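Local coordinates for ferric vibriobactin ABC transporter, periplasmic ferric vibriobactin-binding protein (Vibrio cholerae, PDB 3R5T) that binds iron-loaded vibriobactin, the siderophore of Vibrio cholerae, in the periplasm and probably hands it to an ABC transporter for import, at residues S21-I26 / P87-V92; R155-L160 / S281-F286. All blocks are in the same frame, centred on the assembly; numbering follows the deposited sequence.

Interaction 1: residues S21-I26 / P87-V92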
# COMPACT_ATOMS: atom_id res chain seq x y z
N SER A 21 -12.04 17.69 -18.26
CA SER A 21 -13.00 18.17 -17.27
C SER A 21 -12.78 17.45 -15.94
O SER A 21 -12.25 16.34 -15.92
CB SER A 21 -14.42 17.90 -17.77
OG SER A 21 -14.54 16.57 -18.25
N GLN A 22 -13.19 18.07 -14.83
CA GLN A 22 -13.04 17.40 -13.53
C GLN A 22 -13.70 16.04 -13.56
O GLN A 22 -14.89 15.92 -13.81
CB GLN A 22 -13.64 18.22 -12.38
CG GLN A 22 -13.40 17.60 -11.01
CD GLN A 22 -13.77 18.52 -9.86
OE1 GLN A 22 -14.57 19.44 -10.04
NE2 GLN A 22 -13.19 18.28 -8.69
N PRO A 23 -12.93 14.99 -13.28
CA PRO A 23 -13.51 13.64 -13.28
C PRO A 23 -14.64 13.47 -12.27
O PRO A 23 -14.52 13.84 -11.10
CB PRO A 23 -12.33 12.76 -12.90
CG PRO A 23 -11.14 13.50 -13.40
CD PRO A 23 -11.46 14.96 -13.17
N LYS A 24 -15.74 12.88 -12.74
CA LYS A 24 -16.86 12.56 -11.86
C LYS A 24 -17.21 11.06 -11.86
O LYS A 24 -18.01 10.60 -11.05
CB LYS A 24 -18.09 13.40 -12.25
CG LYS A 24 -17.86 14.91 -12.13
CD LYS A 24 -17.59 15.30 -10.68
CE LYS A 24 -17.03 16.73 -10.53
NZ LYS A 24 -17.92 17.77 -11.10
N ARG A 25 -16.60 10.30 -12.77
CA ARG A 25 -16.90 8.87 -12.89
C ARG A 25 -15.60 8.14 -13.09
O ARG A 25 -15.22 7.83 -14.22
CB ARG A 25 -17.86 8.59 -14.06
CG ARG A 25 -19.22 9.25 -13.95
CD ARG A 25 -20.28 8.30 -13.39
NE ARG A 25 -20.39 7.03 -14.11
CZ ARG A 25 -20.91 5.93 -13.58
NH1 ARG A 25 -21.39 5.98 -12.35
NH2 ARG A 25 -20.97 4.80 -14.27
N ILE A 26 -14.89 7.90 -12.00
CA ILE A 26 -13.53 7.36 -12.08
C ILE A 26 -13.55 5.83 -12.02
O ILE A 26 -14.20 5.25 -11.15
CB ILE A 26 -12.65 7.88 -10.93
CG1 ILE A 26 -12.63 9.42 -10.91
CG2 ILE A 26 -11.25 7.31 -11.02
CD1 ILE A 26 -12.18 10.02 -9.58
N PRO A 87 -16.74 5.77 -17.96
CA PRO A 87 -15.92 6.57 -17.04
C PRO A 87 -15.41 7.83 -17.73
O PRO A 87 -15.38 7.91 -18.96
CB PRO A 87 -14.76 5.63 -16.71
CG PRO A 87 -14.63 4.78 -17.95
CD PRO A 87 -16.01 4.59 -18.47
N ASP A 88 -15.00 8.81 -16.93
CA ASP A 88 -14.31 9.98 -17.47
C ASP A 88 -12.87 10.09 -16.98
O ASP A 88 -12.17 11.06 -17.27
CB ASP A 88 -15.09 11.27 -17.20
CG ASP A 88 -15.37 11.51 -15.72
OD1 ASP A 88 -14.84 10.77 -14.85
OD2 ASP A 88 -16.13 12.47 -15.43
N LEU A 89 -12.42 9.08 -16.25
CA LEU A 89 -11.00 8.95 -15.92
C LEU A 89 -10.75 7.48 -15.63
O LEU A 89 -11.49 6.87 -14.87
CB LEU A 89 -10.62 9.78 -14.69
CG LEU A 89 -9.13 9.73 -14.31
CD1 LEU A 89 -8.27 10.44 -15.34
CD2 LEU A 89 -8.90 10.33 -12.93
N ILE A 90 -9.69 6.93 -16.21
CA ILE A 90 -9.29 5.55 -15.95
C ILE A 90 -7.90 5.55 -15.32
O ILE A 90 -6.99 6.19 -15.85
CB ILE A 90 -9.28 4.71 -17.26
CG1 ILE A 90 -10.69 4.65 -17.86
CG2 ILE A 90 -8.76 3.28 -17.01
CD1 ILE A 90 -10.73 4.16 -19.30
N VAL A 91 -7.75 4.86 -14.18
CA VAL A 91 -6.48 4.87 -13.46
C VAL A 91 -5.77 3.54 -13.56
O VAL A 91 -6.40 2.48 -13.40
CB VAL A 91 -6.66 5.24 -11.97
CG1 VAL A 91 -5.31 5.41 -11.32
CG2 VAL A 91 -7.51 6.50 -11.84
N VAL A 92 -4.48 3.60 -13.89
CA VAL A 92 -3.66 2.42 -14.14
C VAL A 92 -2.40 2.48 -13.29
O VAL A 92 -1.85 3.55 -13.07
CB VAL A 92 -3.25 2.35 -15.65
CG1 VAL A 92 -2.44 1.12 -15.95
CG2 VAL A 92 -4.48 2.39 -16.56
O HOH W 1 -15.65 14.96 -16.36
O HOH W 2 -12.26 13.74 -18.07
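The carboxylate of D88 is gripped by two consecutive backbone N-H groups, those of K24 and R25. K24 N meets D88 OD2 at 2.7 Å, on the syn lone pair and nearly straight (170° at the hydrogen). R25 N reaches D88 OD1 at 2.8 Å, but from above the carboxylate plane, 35° out of it. With chi1 at 56°, D88 CG lies between its own backbone N and carbonyl carbon, which brings the acid group up to the loop. The return bond runs from D88 N to R25 O (2.9 Å), so R25 and D88 exchange two bonds, one of them through the side chain. OD2 takes a further bond from a water at 2.7 Å, which also donates to Q22 O and accepts from S21 OG. Three donors thus share the carboxylate, consistent with its staying ionised. A second water donates to D88 O (2.8 Å) and only weakly to S21 O. The polar ends of Q22 and R25 turn to other partners, Q22 NE2 to T134 O and R25 NH2 to E85 O.

Beside D88, apolar side chains complete the contact. P23 CB lies 3.9 Å from L89 CB, the proline ring crossing the leucine obliquely, and I26 CG2 meets V91 CG2. At I26 the loop becomes a strand, forming a parallel bridge with L89 in which I26 CA makes a CA-H...O contact with L89 O at 3.5 Å. Strands 26-28 and 89-93 are thereby joined as neighbours inside the parallel sheet of order 3-2-1-4-5, a Rossmann-like arrangement. I26 also bonds through its backbone to P43 and I45, and I90 to P112 and I114. I26 and L89 lie on the face covered by T134 of helix 123-134, whereas I90 packs on V82 of helix 79-85.

Interaction 2: residues R155-L160 / S281-F286; sequences RDVLDL and SLLRRF
L282 presents its CB to L158 CD1 at 4.3 Å, a loose apolar contact, while its carbonyl is approached more closely by the other branch: L158 CD2 sits 3.5 Å from L282 O. That oxygen is already engaged as the acceptor of F286 N, one helical turn on. L283 follows, its CD2 methyl touching V157 CG2 at 3.7 Å. Both this methyl and L283 CA also lie near L158 CD2, which fits between L283 and the CB of F286. L158, buried, rests on the last turn of helix 272-286; V157 leans as well on Q290 and L294, further along the chain.

Helix 137-155 is the long helix that, as in other solute-binding proteins of this family, joins the two lobes. Residues 155-160 carry the chain from its end into strand 165-169, the first strand of the second lobe's mixed sheet, and the contact sets this turn against the C-terminal end of helix 272-286.

R285 directs its guanidinium away to a salt bridge with D237, yet its CG lies over the centre of the F286 ring, 4.0 Å above the plane. F286 CG, set beside its own backbone N (chi1 -59°), comes near both D159 O and L160 CD2. The opposite ring face receives L160: CD2 stands 4.3 Å from the ring centroid, 27° off the normal, in a CH-pi contact. The two side chains cross at about a right angle, with CD1 the ring atom nearest that methyl. Y261 adds an edge-to-face ring contact. F286 O, at the helix end, accepts D159 N at 2.8 Å; the bond is fairly straight at the hydrogen (164°), though the donor stands above the carbonyl plane.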
# COMPACT_ATOMS: atom_id res chain seq x y z
N ARG A 155 3.40 8.82 17.72
CA ARG A 155 4.86 8.75 17.82
C ARG A 155 5.33 9.08 19.24
O ARG A 155 6.28 8.47 19.74
CB ARG A 155 5.49 9.71 16.80
CG ARG A 155 7.00 9.65 16.73
CD ARG A 155 7.50 10.40 15.50
NE ARG A 155 7.27 11.84 15.60
CZ ARG A 155 6.41 12.53 14.85
NH1 ARG A 155 5.69 11.92 13.92
NH2 ARG A 155 6.29 13.83 15.04
N ASP A 156 4.64 10.03 19.87
CA ASP A 156 4.99 10.51 21.21
C ASP A 156 4.61 9.58 22.36
O ASP A 156 5.05 9.79 23.49
CB ASP A 156 4.35 11.88 21.46
CG ASP A 156 5.06 12.99 20.74
OD1 ASP A 156 6.22 12.80 20.33
OD2 ASP A 156 4.44 14.08 20.60
N VAL A 157 3.77 8.58 22.10
CA VAL A 157 3.36 7.66 23.16
C VAL A 157 3.86 6.22 22.99
O VAL A 157 3.76 5.42 23.92
CB VAL A 157 1.82 7.64 23.34
CG1 VAL A 157 1.29 9.03 23.64
CG2 VAL A 157 1.15 7.03 22.11
N LEU A 158 4.38 5.88 21.82
CA LEU A 158 4.89 4.53 21.63
C LEU A 158 6.21 4.32 22.35
O LEU A 158 7.10 5.17 22.32
CB LEU A 158 5.08 4.20 20.15
CG LEU A 158 3.87 4.24 19.22
CD1 LEU A 158 4.30 3.86 17.82
CD2 LEU A 158 2.77 3.32 19.71
N ASP A 159 6.31 3.18 23.03
CA ASP A 159 7.58 2.74 23.59
C ASP A 159 8.07 1.57 22.75
O ASP A 159 7.85 0.41 23.10
CB ASP A 159 7.41 2.32 25.05
CG ASP A 159 7.30 3.51 26.00
OD1 ASP A 159 6.75 3.33 27.11
OD2 ASP A 159 7.76 4.61 25.64
N LEU A 160 8.71 1.89 21.63
CA LEU A 160 9.19 0.87 20.71
C LEU A 160 10.41 0.15 21.26
O LEU A 160 11.15 0.70 22.08
CB LEU A 160 9.54 1.50 19.36
CG LEU A 160 8.38 2.13 18.59
CD1 LEU A 160 8.92 3.03 17.47
CD2 LEU A 160 7.44 1.04 18.04
N SER A 281 -2.55 -1.15 15.83
CA SER A 281 -1.90 -2.34 16.38
C SER A 281 -0.64 -1.96 17.15
O SER A 281 -0.30 -2.58 18.16
CB SER A 281 -1.59 -3.38 15.29
OG SER A 281 -0.43 -3.06 14.54
N LEU A 282 0.04 -0.92 16.68
CA LEU A 282 1.26 -0.47 17.35
C LEU A 282 0.92 0.17 18.70
O LEU A 282 1.64 -0.04 19.68
CB LEU A 282 2.04 0.49 16.46
CG LEU A 282 2.55 -0.11 15.14
CD1 LEU A 282 3.35 0.94 14.43
CD2 LEU A 282 3.40 -1.36 15.40
N LEU A 283 -0.17 0.94 18.74
CA LEU A 283 -0.64 1.53 19.99
C LEU A 283 -0.97 0.47 21.02
O LEU A 283 -0.58 0.57 22.19
CB LEU A 283 -1.87 2.40 19.74
CG LEU A 283 -1.63 3.80 19.17
CD1 LEU A 283 -2.93 4.41 18.64
CD2 LEU A 283 -1.00 4.70 20.22
N ARG A 284 -1.70 -0.56 20.59
CA ARG A 284 -2.10 -1.63 21.49
C ARG A 284 -0.90 -2.36 22.08
O ARG A 284 -0.92 -2.72 23.26
CB ARG A 284 -3.01 -2.63 20.77
CG ARG A 284 -4.42 -2.13 20.53
CD ARG A 284 -5.28 -3.18 19.83
NE ARG A 284 -6.38 -2.55 19.11
CZ ARG A 284 -6.48 -2.50 17.79
NH1 ARG A 284 -5.57 -3.09 17.01
NH2 ARG A 284 -7.52 -1.89 17.24
N ARG A 285 0.13 -2.59 21.27
CA ARG A 285 1.27 -3.34 21.77
C ARG A 285 2.32 -2.50 22.47
O ARG A 285 2.92 -2.95 23.45
CB ARG A 285 1.94 -4.19 20.68
CG ARG A 285 3.05 -5.07 21.27
CD ARG A 285 3.64 -6.05 20.28
NE ARG A 285 2.87 -7.28 20.15
CZ ARG A 285 2.98 -8.35 20.94
NH1 ARG A 285 3.81 -8.37 21.97
NH2 ARG A 285 2.23 -9.41 20.69
N PHE A 286 2.56 -1.29 21.97
CA PHE A 286 3.70 -0.49 22.45
C PHE A 286 3.36 0.75 23.27
O PHE A 286 4.25 1.40 23.80
CB PHE A 286 4.63 -0.12 21.28
CG PHE A 286 5.20 -1.31 20.54
CD1 PHE A 286 4.86 -1.53 19.21
CD2 PHE A 286 6.06 -2.19 21.17
CE1 PHE A 286 5.38 -2.63 18.53
CE2 PHE A 286 6.58 -3.28 20.48
CZ PHE A 286 6.24 -3.50 19.17

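Overall arrangement
Interactions 1 and 2 lie on opposite sides of the chain's centre, with centres 39 Å apart and no shared elements. Both are partly buried: in interaction 1 a carboxylate sits at the centre beside buried P23, I26 and L89, in interaction 2 the partly exposed F286 and L160 lie beside buried leucines. Interaction 1 belongs to the sheet of the first lobe and couples neighbouring strands, so backbone groups, a carboxylate and waters do much of the work. Interaction 2 joins a loop to a helix end in the second lobe; apolar packing dominates, with one direct backbone hydrogen bond between its segments. The V91 side chain of interaction 1 is about 13 Å from the bound vibriobactin.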